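Local structure of amidohydrolase (Brucella melitensis biovar Abortus, 4F0L) at residues E52-V57 with V423-V428; D116-G121 with G437-R442; G121-G126 with D394-D399; G390-F395 with W427-K432. The protein is a metal-dependent amidohydrolase that binds an iron ion in this crystal and probably acts as a deaminase. All coordinates share one frame; numbering follows the deposited sequence.

Interaction 1. Residues E52-V57 with V423-V428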
# COMPACT_ATOMS: atom_id res chain seq x y z
N GLU B 52 7.96 -11.45 -30.66
CA GLU B 52 8.50 -11.27 -29.33
C GLU B 52 7.57 -11.92 -28.31
O GLU B 52 6.36 -11.65 -28.29
CB GLU B 52 8.63 -9.80 -29.02
CG GLU B 52 9.29 -9.54 -27.69
CD GLU B 52 9.32 -8.06 -27.38
OE1 GLU B 52 9.24 -7.26 -28.33
OE2 GLU B 52 9.40 -7.71 -26.21
N ARG B 53 8.12 -12.78 -27.48
CA ARG B 53 7.33 -13.63 -26.60
C ARG B 53 7.13 -13.01 -25.22
O ARG B 53 8.09 -12.58 -24.60
CB ARG B 53 8.02 -14.98 -26.42
CG ARG B 53 8.33 -15.65 -27.74
CD ARG B 53 7.27 -16.65 -28.06
NE ARG B 53 7.57 -17.92 -27.42
CZ ARG B 53 8.18 -18.93 -28.03
NH1 ARG B 53 8.55 -18.84 -29.32
NH2 ARG B 53 8.42 -20.05 -27.34
N GLN B 54 5.90 -12.99 -24.75
CA GLN B 54 5.60 -12.51 -23.40
C GLN B 54 4.67 -13.52 -22.70
O GLN B 54 3.95 -14.28 -23.36
CB GLN B 54 4.97 -11.10 -23.48
CG GLN B 54 5.86 -10.04 -24.11
CD GLN B 54 6.97 -9.57 -23.17
OE1 GLN B 54 6.84 -9.64 -21.96
NE2 GLN B 54 8.06 -9.07 -23.75
N SER B 55 4.73 -13.56 -21.38
CA SER B 55 3.89 -14.47 -20.60
C SER B 55 2.50 -13.95 -20.39
O SER B 55 1.55 -14.67 -20.66
CB SER B 55 4.54 -14.77 -19.24
OG SER B 55 5.81 -15.36 -19.47
N VAL B 56 2.36 -12.71 -19.90
CA VAL B 56 1.07 -12.17 -19.53
C VAL B 56 1.01 -10.70 -19.93
O VAL B 56 1.84 -9.92 -19.51
CB VAL B 56 0.80 -12.27 -18.03
CG1 VAL B 56 -0.51 -11.57 -17.68
CG2 VAL B 56 0.78 -13.74 -17.59
N VAL B 57 0.04 -10.35 -20.78
CA VAL B 57 -0.11 -9.00 -21.35
C VAL B 57 -1.49 -8.45 -21.00
O VAL B 57 -2.50 -9.16 -21.08
CB VAL B 57 0.10 -8.98 -22.88
CG1 VAL B 57 -0.28 -7.62 -23.47
CG2 VAL B 57 1.56 -9.32 -23.20
N VAL B 423 5.32 -5.13 -12.91
CA VAL B 423 5.43 -4.68 -14.33
C VAL B 423 6.79 -5.07 -14.94
O VAL B 423 7.85 -4.87 -14.32
CB VAL B 423 5.21 -3.16 -14.42
CG1 VAL B 423 5.58 -2.60 -15.80
CG2 VAL B 423 3.77 -2.82 -14.05
N CYS B 424 6.75 -5.68 -16.11
CA CYS B 424 7.96 -6.07 -16.84
C CYS B 424 8.23 -5.08 -18.00
O CYS B 424 8.98 -4.12 -17.85
CB CYS B 424 7.87 -7.51 -17.31
SG CYS B 424 9.46 -8.17 -17.84
N ASP B 425 7.56 -5.28 -19.14
CA ASP B 425 7.69 -4.37 -20.28
C ASP B 425 6.46 -3.49 -20.43
O ASP B 425 5.35 -3.87 -20.06
CB ASP B 425 7.93 -5.16 -21.57
CG ASP B 425 9.25 -5.93 -21.53
OD1 ASP B 425 10.07 -5.74 -20.62
OD2 ASP B 425 9.48 -6.76 -22.45
N VAL B 426 6.66 -2.31 -21.02
CA VAL B 426 5.57 -1.41 -21.25
C VAL B 426 5.77 -0.75 -22.60
O VAL B 426 6.86 -0.24 -22.88
CB VAL B 426 5.51 -0.31 -20.16
CG1 VAL B 426 4.35 0.63 -20.44
CG2 VAL B 426 5.45 -0.91 -18.73
N TRP B 427 4.74 -0.80 -23.44
CA TRP B 427 4.73 -0.17 -24.74
C TRP B 427 3.74 0.95 -24.79
O TRP B 427 2.60 0.81 -24.31
CB TRP B 427 4.30 -1.14 -25.78
CG TRP B 427 5.19 -2.35 -26.01
CD1 TRP B 427 6.07 -2.56 -27.04
CD2 TRP B 427 5.26 -3.56 -25.20
NE1 TRP B 427 6.67 -3.79 -26.94
CE2 TRP B 427 6.22 -4.44 -25.85
CE3 TRP B 427 4.65 -3.98 -24.02
CZ2 TRP B 427 6.55 -5.69 -25.33
CZ3 TRP B 427 4.94 -5.26 -23.55
CH2 TRP B 427 5.88 -6.08 -24.18
N VAL B 428 4.14 2.05 -25.43
CA VAL B 428 3.23 3.15 -25.76
C VAL B 428 3.39 3.49 -27.25
O VAL B 428 4.51 3.73 -27.73
CB VAL B 428 3.50 4.39 -24.88
CG1 VAL B 428 2.68 5.59 -25.36
CG2 VAL B 428 3.19 4.07 -23.39
O HOH W 1 8.72 -4.63 -28.77
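Gln54 and Asp425 make the one direct hydrogen bond of this contact: Gln54 NE2 donates to Asp425 OD2 over 3.0 Å. The bond is bent, 137° at the hydrogen, and NE2 reaches OD2 from above the carboxylate plane. Gln54 folds at chi2 (-75°), which turns its amide across the aspartate and sets it nearly perpendicular to the Trp427 indole. NE2 lies 3.7 Å from Trp427 CH2, at the ring edge. Glu52, with CG anti to the backbone N (chi1 -175°) and an extended chain, comes tip to tip with the same ring, OE2 standing 3.6 Å from Trp427 CZ2. A water joins the other ends, donating to Glu52 OE1 (2.7 Å) and accepting from Trp427 NE1 (2.9 Å). Further out, Ser397 OG bonds both Gln54 OE1 and the backbone N of Asp425, which with Cys424 forms a classic beta bulge opposite Ser397. The contact thus ties edge strand 52-54 of the small N-terminal sheet to strand 422-428 of the larger one. Glu52 OE2 and Asp425 OD2 are 3.9 Å apart, a like-charge approach that salt bridges from Lys432 NZ to both oxygens would offset, consistent with both acids being ionised.

Interaction 2. Residues D116-G121 with G437-R442; sequences DMLEAG and GRHRLR
A Schellman motif ends helix 103-119 at Gly121, and the last helical turn before it docks on the short strand 438-439 and the type I turn His439-Arg442 that leads into the C-terminal helix 442-457. Glu119 carries the contact. Its CG is anti to the carbonyl carbon (chi1 -69°) and the chain runs extended from there, so the carboxylate projects from the helix onto the turn. OE2 is gripped by two donors. Arg442 NE approaches in the plane of its own guanidinium, on the syn lone pair of Glu119 OE2, making a salt bridge of 2.8 Å that is almost straight (171°). The backbone N of His439 meets Glu119 OE2 at 2.9 Å from above the carboxylate plane, also nearly straight. Carboxylate and guanidinium are twisted 66° apart, so the pair is not a flat bidentate one. Bent at chi3, Arg442 also sends NH2 back to Gly437 O in a weak bond of 3.2 Å.

Strand 438-439 is the outermost strand of the large mixed sheet, so the glutamate fastens a helix end to that sheet's border. Beside it, Leu118 CD1 touches the edge of the His439 imidazole, 3.6 Å from NE2, near the ring plane. The ring's orientation is fixed from both nitrogens: Leu441 N donates to His439 ND1 (2.9 Å) within the turn, while NE2 bonds the carbonyl of Ala157 at the end of helix 145-157. Leu118 is packed further by Met159 and Val434.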
# COMPACT_ATOMS: atom_id res chain seq x y z
N ASP B 116 8.43 7.24 -13.79
CA ASP B 116 7.90 6.45 -12.68
C ASP B 116 6.51 5.84 -13.04
O ASP B 116 6.24 4.65 -12.84
CB ASP B 116 7.81 7.39 -11.47
CG ASP B 116 8.16 6.73 -10.17
OD1 ASP B 116 7.71 5.57 -10.02
OD2 ASP B 116 8.81 7.39 -9.29
N MET B 117 5.62 6.67 -13.60
CA MET B 117 4.29 6.17 -14.04
C MET B 117 4.43 5.07 -15.08
O MET B 117 3.80 4.04 -14.97
CB MET B 117 3.46 7.30 -14.64
CG MET B 117 2.93 8.30 -13.59
SD MET B 117 1.93 9.56 -14.39
CE MET B 117 1.21 10.42 -12.98
N LEU B 118 5.28 5.28 -16.09
CA LEU B 118 5.49 4.26 -17.14
C LEU B 118 6.00 2.96 -16.52
O LEU B 118 5.50 1.89 -16.84
CB LEU B 118 6.44 4.76 -18.24
CG LEU B 118 5.81 5.67 -19.29
CD1 LEU B 118 6.83 6.45 -20.11
CD2 LEU B 118 4.93 4.82 -20.25
N GLU B 119 6.96 3.05 -15.61
CA GLU B 119 7.49 1.88 -14.92
C GLU B 119 6.43 1.13 -14.05
O GLU B 119 6.51 -0.07 -13.85
CB GLU B 119 8.73 2.23 -14.11
CG GLU B 119 9.96 2.60 -14.94
CD GLU B 119 11.21 2.81 -14.08
OE1 GLU B 119 11.08 2.75 -12.82
OE2 GLU B 119 12.33 3.02 -14.65
N ALA B 120 5.40 1.85 -13.65
CA ALA B 120 4.31 1.27 -12.91
C ALA B 120 3.19 0.73 -13.85
O ALA B 120 2.21 0.19 -13.34
CB ALA B 120 3.74 2.32 -11.96
N GLY B 121 3.30 0.93 -15.16
CA GLY B 121 2.34 0.36 -16.10
C GLY B 121 1.25 1.34 -16.54
O GLY B 121 0.22 0.92 -17.09
N GLY B 437 11.07 -3.74 -16.06
CA GLY B 437 10.82 -2.79 -14.99
C GLY B 437 11.56 -1.48 -15.08
O GLY B 437 11.30 -0.58 -14.29
N ARG B 438 12.47 -1.34 -16.03
CA ARG B 438 13.31 -0.15 -16.16
C ARG B 438 13.00 0.65 -17.44
O ARG B 438 13.06 0.13 -18.55
CB ARG B 438 14.77 -0.60 -16.17
CG ARG B 438 15.76 0.53 -16.40
CD ARG B 438 17.21 -0.00 -16.50
NE ARG B 438 17.78 -0.19 -15.20
CZ ARG B 438 18.34 0.76 -14.46
NH1 ARG B 438 18.45 2.00 -14.89
NH2 ARG B 438 18.83 0.46 -13.26
N HIS B 439 12.69 1.92 -17.26
CA HIS B 439 12.56 2.85 -18.37
C HIS B 439 13.89 3.12 -18.97
O HIS B 439 14.87 3.34 -18.26
CB HIS B 439 11.95 4.17 -17.90
CG HIS B 439 11.49 5.11 -19.02
ND1 HIS B 439 12.37 5.88 -19.72
CD2 HIS B 439 10.23 5.40 -19.51
CE1 HIS B 439 11.70 6.61 -20.61
NE2 HIS B 439 10.38 6.32 -20.49
N ARG B 440 13.91 3.16 -20.29
CA ARG B 440 15.13 3.40 -21.04
C ARG B 440 15.89 4.70 -20.64
O ARG B 440 17.06 4.75 -20.84
CB ARG B 440 14.83 3.38 -22.55
CG ARG B 440 13.78 4.39 -22.98
CD ARG B 440 13.51 4.34 -24.48
NE ARG B 440 14.01 5.56 -25.13
CZ ARG B 440 13.46 6.78 -24.99
NH1 ARG B 440 14.02 7.78 -25.62
NH2 ARG B 440 12.35 7.03 -24.24
N LEU B 441 15.23 5.70 -20.08
CA LEU B 441 15.88 6.96 -19.62
C LEU B 441 15.83 7.21 -18.08
O LEU B 441 15.99 8.36 -17.60
CB LEU B 441 15.17 8.13 -20.33
CG LEU B 441 15.25 8.32 -21.86
CD1 LEU B 441 14.60 9.65 -22.30
CD2 LEU B 441 16.69 8.24 -22.33
N ARG B 442 15.61 6.16 -17.27
CA ARG B 442 15.44 6.37 -15.82
C ARG B 442 16.60 7.14 -15.20
O ARG B 442 16.39 8.13 -14.50
CB ARG B 442 15.24 5.03 -15.08
CG ARG B 442 15.02 5.18 -13.57
CD ARG B 442 15.44 3.95 -12.77
NE ARG B 442 14.52 2.83 -12.98
CZ ARG B 442 14.64 1.62 -12.44
NH1 ARG B 442 15.68 1.32 -11.68
NH2 ARG B 442 13.71 0.70 -12.67

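Interaction 3. Residues G121-G126 with D394-D399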
# COMPACT_ATOMS: atom_id res chain seq x y z
N GLY B 121 3.30 0.93 -15.16
CA GLY B 121 2.34 0.36 -16.10
C GLY B 121 1.25 1.34 -16.54
O GLY B 121 0.22 0.92 -17.09
N PHE B 122 1.41 2.63 -16.22
CA PHE B 122 0.49 3.64 -16.74
C PHE B 122 1.03 4.11 -18.08
O PHE B 122 2.19 4.51 -18.16
CB PHE B 122 0.42 4.86 -15.82
CG PHE B 122 -0.16 4.59 -14.47
CD1 PHE B 122 -1.53 4.53 -14.29
CD2 PHE B 122 0.67 4.44 -13.35
CE1 PHE B 122 -2.07 4.36 -13.03
CE2 PHE B 122 0.15 4.24 -12.10
CZ PHE B 122 -1.23 4.20 -11.94
N THR B 123 0.18 4.12 -19.11
CA THR B 123 0.59 4.44 -20.49
C THR B 123 0.12 5.80 -21.01
O THR B 123 0.51 6.24 -22.11
CB THR B 123 0.10 3.36 -21.45
OG1 THR B 123 -1.30 3.10 -21.25
CG2 THR B 123 0.90 2.06 -21.21
N ARG B 124 -0.71 6.49 -20.22
CA ARG B 124 -1.21 7.83 -20.56
C ARG B 124 -1.41 8.58 -19.28
O ARG B 124 -1.75 7.97 -18.26
CB ARG B 124 -2.54 7.81 -21.35
CG ARG B 124 -3.12 9.17 -21.66
CD ARG B 124 -4.35 9.08 -22.57
NE ARG B 124 -3.98 8.63 -23.91
CZ ARG B 124 -3.75 9.42 -24.95
NH1 ARG B 124 -3.83 10.75 -24.85
NH2 ARG B 124 -3.44 8.88 -26.13
N VAL B 125 -1.19 9.89 -19.33
CA VAL B 125 -1.43 10.70 -18.17
C VAL B 125 -2.40 11.81 -18.50
O VAL B 125 -2.35 12.39 -19.58
CB VAL B 125 -0.12 11.26 -17.54
CG1 VAL B 125 0.64 12.15 -18.51
CG2 VAL B 125 -0.47 11.99 -16.22
N GLY B 126 -3.28 12.07 -17.54
CA GLY B 126 -4.18 13.22 -17.57
C GLY B 126 -3.64 14.28 -16.68
O GLY B 126 -3.78 14.21 -15.47
N ASP B 394 -0.71 0.29 -26.83
CA ASP B 394 -0.37 0.64 -25.46
C ASP B 394 -0.70 -0.56 -24.56
O ASP B 394 -1.88 -0.88 -24.34
CB ASP B 394 -1.21 1.84 -24.97
CG ASP B 394 -1.02 3.10 -25.80
OD1 ASP B 394 -0.28 3.12 -26.81
OD2 ASP B 394 -1.64 4.11 -25.44
N PHE B 395 0.31 -1.22 -24.00
CA PHE B 395 0.04 -2.36 -23.17
C PHE B 395 1.26 -2.70 -22.33
O PHE B 395 2.32 -2.04 -22.47
CB PHE B 395 -0.48 -3.56 -23.99
CG PHE B 395 0.30 -3.82 -25.23
CD1 PHE B 395 1.53 -4.45 -25.17
CD2 PHE B 395 -0.17 -3.40 -26.48
CE1 PHE B 395 2.25 -4.69 -26.32
CE2 PHE B 395 0.55 -3.65 -27.61
CZ PHE B 395 1.76 -4.29 -27.54
N VAL B 396 1.07 -3.66 -21.42
CA VAL B 396 1.99 -3.95 -20.32
C VAL B 396 2.17 -5.48 -20.18
O VAL B 396 1.18 -6.23 -20.25
CB VAL B 396 1.43 -3.37 -18.99
CG1 VAL B 396 2.31 -3.69 -17.78
CG2 VAL B 396 1.18 -1.85 -19.08
N SER B 397 3.42 -5.96 -20.01
CA SER B 397 3.62 -7.36 -19.63
C SER B 397 3.99 -7.44 -18.15
O SER B 397 4.63 -6.54 -17.61
CB SER B 397 4.64 -8.06 -20.50
OG SER B 397 5.95 -7.60 -20.21
N LEU B 398 3.52 -8.51 -17.50
CA LEU B 398 3.73 -8.68 -16.10
C LEU B 398 4.78 -9.76 -15.86
O LEU B 398 4.75 -10.80 -16.51
CB LEU B 398 2.42 -9.03 -15.40
CG LEU B 398 1.33 -7.95 -15.46
CD1 LEU B 398 0.03 -8.50 -14.91
CD2 LEU B 398 1.70 -6.66 -14.68
N ASP B 399 5.66 -9.52 -14.89
CA ASP B 399 6.60 -10.54 -14.44
C ASP B 399 5.83 -11.51 -13.55
O ASP B 399 5.38 -11.14 -12.46
CB ASP B 399 7.76 -9.88 -13.67
CG ASP B 399 8.78 -10.89 -13.14
OD1 ASP B 399 8.45 -12.03 -12.84
OD2 ASP B 399 9.95 -10.54 -13.06
O HOH W 2 -0.86 6.54 -24.48
O HOH W 3 -3.12 4.03 -23.09
O HOH W 4 -3.33 6.03 -26.70
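Asp394 leaves its backbone with CG anti to the carbonyl carbon (chi1 -60°), and its CB points at the strand that begins after Gly121. That CB packs against Thr123, 3.9 Å from OG1 and close to Thr123 CB, the two side chains crossing obliquely. At the tip the two oxygens divide the work. OD1 turns away from Thr123, to Ser392 OG and the backbone N of Arg429 in the turn after strand 422-428. Three waters lie within bonding distance of OD2: one also meets Thr123 O, one is paired with Thr123 OG1 at 2.8 Å, and one accepts from Arg124 NH2 (2.9 Å). This last water spans the 5.1 Å between Arg124 NH2 and Asp394 OD2, so the opposite charges are bridged without touching.

Strands 122-129 and 395-399 belong to one mixed sheet but are separated in it by strand 56-66, whose Met61 pairs through its backbone with Gly121 and Thr123. Strands 56-66 and 122-129 are parallel neighbours, consistent with the TIM barrel of the amidohydrolase family. Direct contact is van der Waals: Val396 CG2, anti to the carbonyl carbon, reaches Gly121 O at 3.5 Å, and the Thr123 methyl CG2 lies 4.5 Å from Val396 CG2.

Interaction 4. Residues G390-F395 with W427-K432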
# COMPACT_ATOMS: atom_id res chain seq x y z
N GLY B 390 -7.27 -1.50 -33.86
CA GLY B 390 -7.41 -0.08 -34.07
C GLY B 390 -7.10 0.82 -32.90
O GLY B 390 -7.07 2.03 -33.07
N ALA B 391 -6.87 0.25 -31.73
CA ALA B 391 -6.40 1.01 -30.58
C ALA B 391 -4.92 1.36 -30.72
O ALA B 391 -4.17 0.72 -31.47
CB ALA B 391 -6.62 0.24 -29.29
N SER B 392 -4.50 2.37 -29.98
CA SER B 392 -3.05 2.64 -29.83
C SER B 392 -2.40 1.38 -29.27
O SER B 392 -3.03 0.70 -28.44
CB SER B 392 -2.78 3.82 -28.91
OG SER B 392 -1.41 4.21 -29.03
N ALA B 393 -1.18 1.06 -29.72
CA ALA B 393 -0.46 -0.11 -29.19
C ALA B 393 0.15 0.22 -27.83
O ALA B 393 1.36 0.39 -27.71
CB ALA B 393 0.57 -0.66 -30.20
N ASP B 394 -0.71 0.29 -26.83
CA ASP B 394 -0.37 0.64 -25.46
C ASP B 394 -0.70 -0.56 -24.56
O ASP B 394 -1.88 -0.88 -24.34
CB ASP B 394 -1.21 1.84 -24.97
CG ASP B 394 -1.02 3.10 -25.80
OD1 ASP B 394 -0.28 3.12 -26.81
OD2 ASP B 394 -1.64 4.11 -25.44
N PHE B 395 0.31 -1.22 -24.00
CA PHE B 395 0.04 -2.36 -23.17
C PHE B 395 1.26 -2.70 -22.33
O PHE B 395 2.32 -2.04 -22.47
CB PHE B 395 -0.48 -3.56 -23.99
CG PHE B 395 0.30 -3.82 -25.23
CD1 PHE B 395 1.53 -4.45 -25.17
CD2 PHE B 395 -0.17 -3.40 -26.48
CE1 PHE B 395 2.25 -4.69 -26.32
CE2 PHE B 395 0.55 -3.65 -27.61
CZ PHE B 395 1.76 -4.29 -27.54
N TRP B 427 4.74 -0.80 -23.44
CA TRP B 427 4.73 -0.17 -24.74
C TRP B 427 3.74 0.95 -24.79
O TRP B 427 2.60 0.81 -24.31
CB TRP B 427 4.30 -1.14 -25.78
CG TRP B 427 5.19 -2.35 -26.01
CD1 TRP B 427 6.07 -2.56 -27.04
CD2 TRP B 427 5.26 -3.56 -25.20
NE1 TRP B 427 6.67 -3.79 -26.94
CE2 TRP B 427 6.22 -4.44 -25.85
CE3 TRP B 427 4.65 -3.98 -24.02
CZ2 TRP B 427 6.55 -5.69 -25.33
CZ3 TRP B 427 4.94 -5.26 -23.55
CH2 TRP B 427 5.88 -6.08 -24.18
N VAL B 428 4.14 2.05 -25.43
CA VAL B 428 3.23 3.15 -25.76
C VAL B 428 3.39 3.49 -27.25
O VAL B 428 4.51 3.73 -27.73
CB VAL B 428 3.50 4.39 -24.88
CG1 VAL B 428 2.68 5.59 -25.36
CG2 VAL B 428 3.19 4.07 -23.39
N ARG B 429 2.29 3.47 -27.98
CA ARG B 429 2.29 3.65 -29.44
C ARG B 429 3.28 2.70 -30.06
O ARG B 429 4.01 3.05 -30.99
CB ARG B 429 2.55 5.10 -29.87
CG ARG B 429 1.56 6.10 -29.25
CD ARG B 429 1.66 7.49 -29.88
NE ARG B 429 2.98 8.05 -29.73
CZ ARG B 429 3.44 8.60 -28.61
NH1 ARG B 429 2.66 8.71 -27.52
NH2 ARG B 429 4.70 9.07 -28.56
N GLY B 430 3.28 1.45 -29.56
CA GLY B 430 4.12 0.44 -30.09
C GLY B 430 5.60 0.56 -29.73
O GLY B 430 6.38 -0.30 -30.12
N VAL B 431 5.99 1.57 -28.96
CA VAL B 431 7.43 1.74 -28.60
C VAL B 431 7.66 1.21 -27.20
O VAL B 431 6.99 1.63 -26.26
CB VAL B 431 7.88 3.22 -28.66
CG1 VAL B 431 9.35 3.36 -28.21
CG2 VAL B 431 7.66 3.79 -30.07
N LYS B 432 8.61 0.28 -27.04
CA LYS B 432 8.88 -0.29 -25.71
C LYS B 432 9.61 0.70 -24.85
O LYS B 432 10.79 0.91 -25.05
CB LYS B 432 9.69 -1.60 -25.79
CG LYS B 432 9.74 -2.31 -24.45
CD LYS B 432 10.65 -3.52 -24.44
CE LYS B 432 10.02 -4.71 -25.12
NZ LYS B 432 10.88 -5.92 -25.02
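Trp427 opens the segment with an antiparallel hydrogen-bonded pair to Phe395, linking strands 422-428 and 395-399 just before a type I' beta turn, Val428-Val431. Trp427 N donates to Phe395 O at 2.9 Å, nearly along the C=O axis, and Phe395 N returns a bond to Trp427 O (3.1 Å) on a carbonyl lone pair. Trp427 O also receives a CA-H...O contact from Asp394 CA. The two rings meet obliquely, planes at 41°: Phe395 CE1 sits over one face of the indole, toward its rim, and CD1 is 3.4 Å from Trp427 CE3. Phe395 takes the crowded first torsion (chi1 46°), with CG between the backbone N and the carbonyl carbon. Val428 points away, its CA passing beside Asp394 OD1. Arg429 N donates to Asp394 OD1 (2.8 Å, 175°) from above the carboxylate plane; Ser392 OG donates too, so OD1 is held twice. Arg429 CG rests on Ser392 OG. Gly430, at positive phi in the turn, puts its N on a lone pair of Ala393 O, the carbonyl of the residue centring an inverse gamma turn, with N and O 2.9 Å apart. Lys432 CG lies over the indole face opposite Phe395 CE1.

From the N terminus, strand 52-54 and the start of strand 56-66 come first, and interaction 1 closes the longest loop by bringing 423-428 back beside them. Interaction 2 begins inside that loop, at 116-121, but ends beyond it at 437-442, so the two cross. Interaction 3 (121-126 with 394-399) shares Gly121 with the first segment of interaction 2 and nests within both. Interaction 4 makes the shortest closure, nested inside interaction 2: its first segment, 390-395, overlaps interaction 3 at 394-395, and its second shares Trp427 and Val428 with interaction 1. Together they join the N-terminal sheet, the large mixed sheet and helix 103-119; Lys432 NZ links interactions 1 and 4.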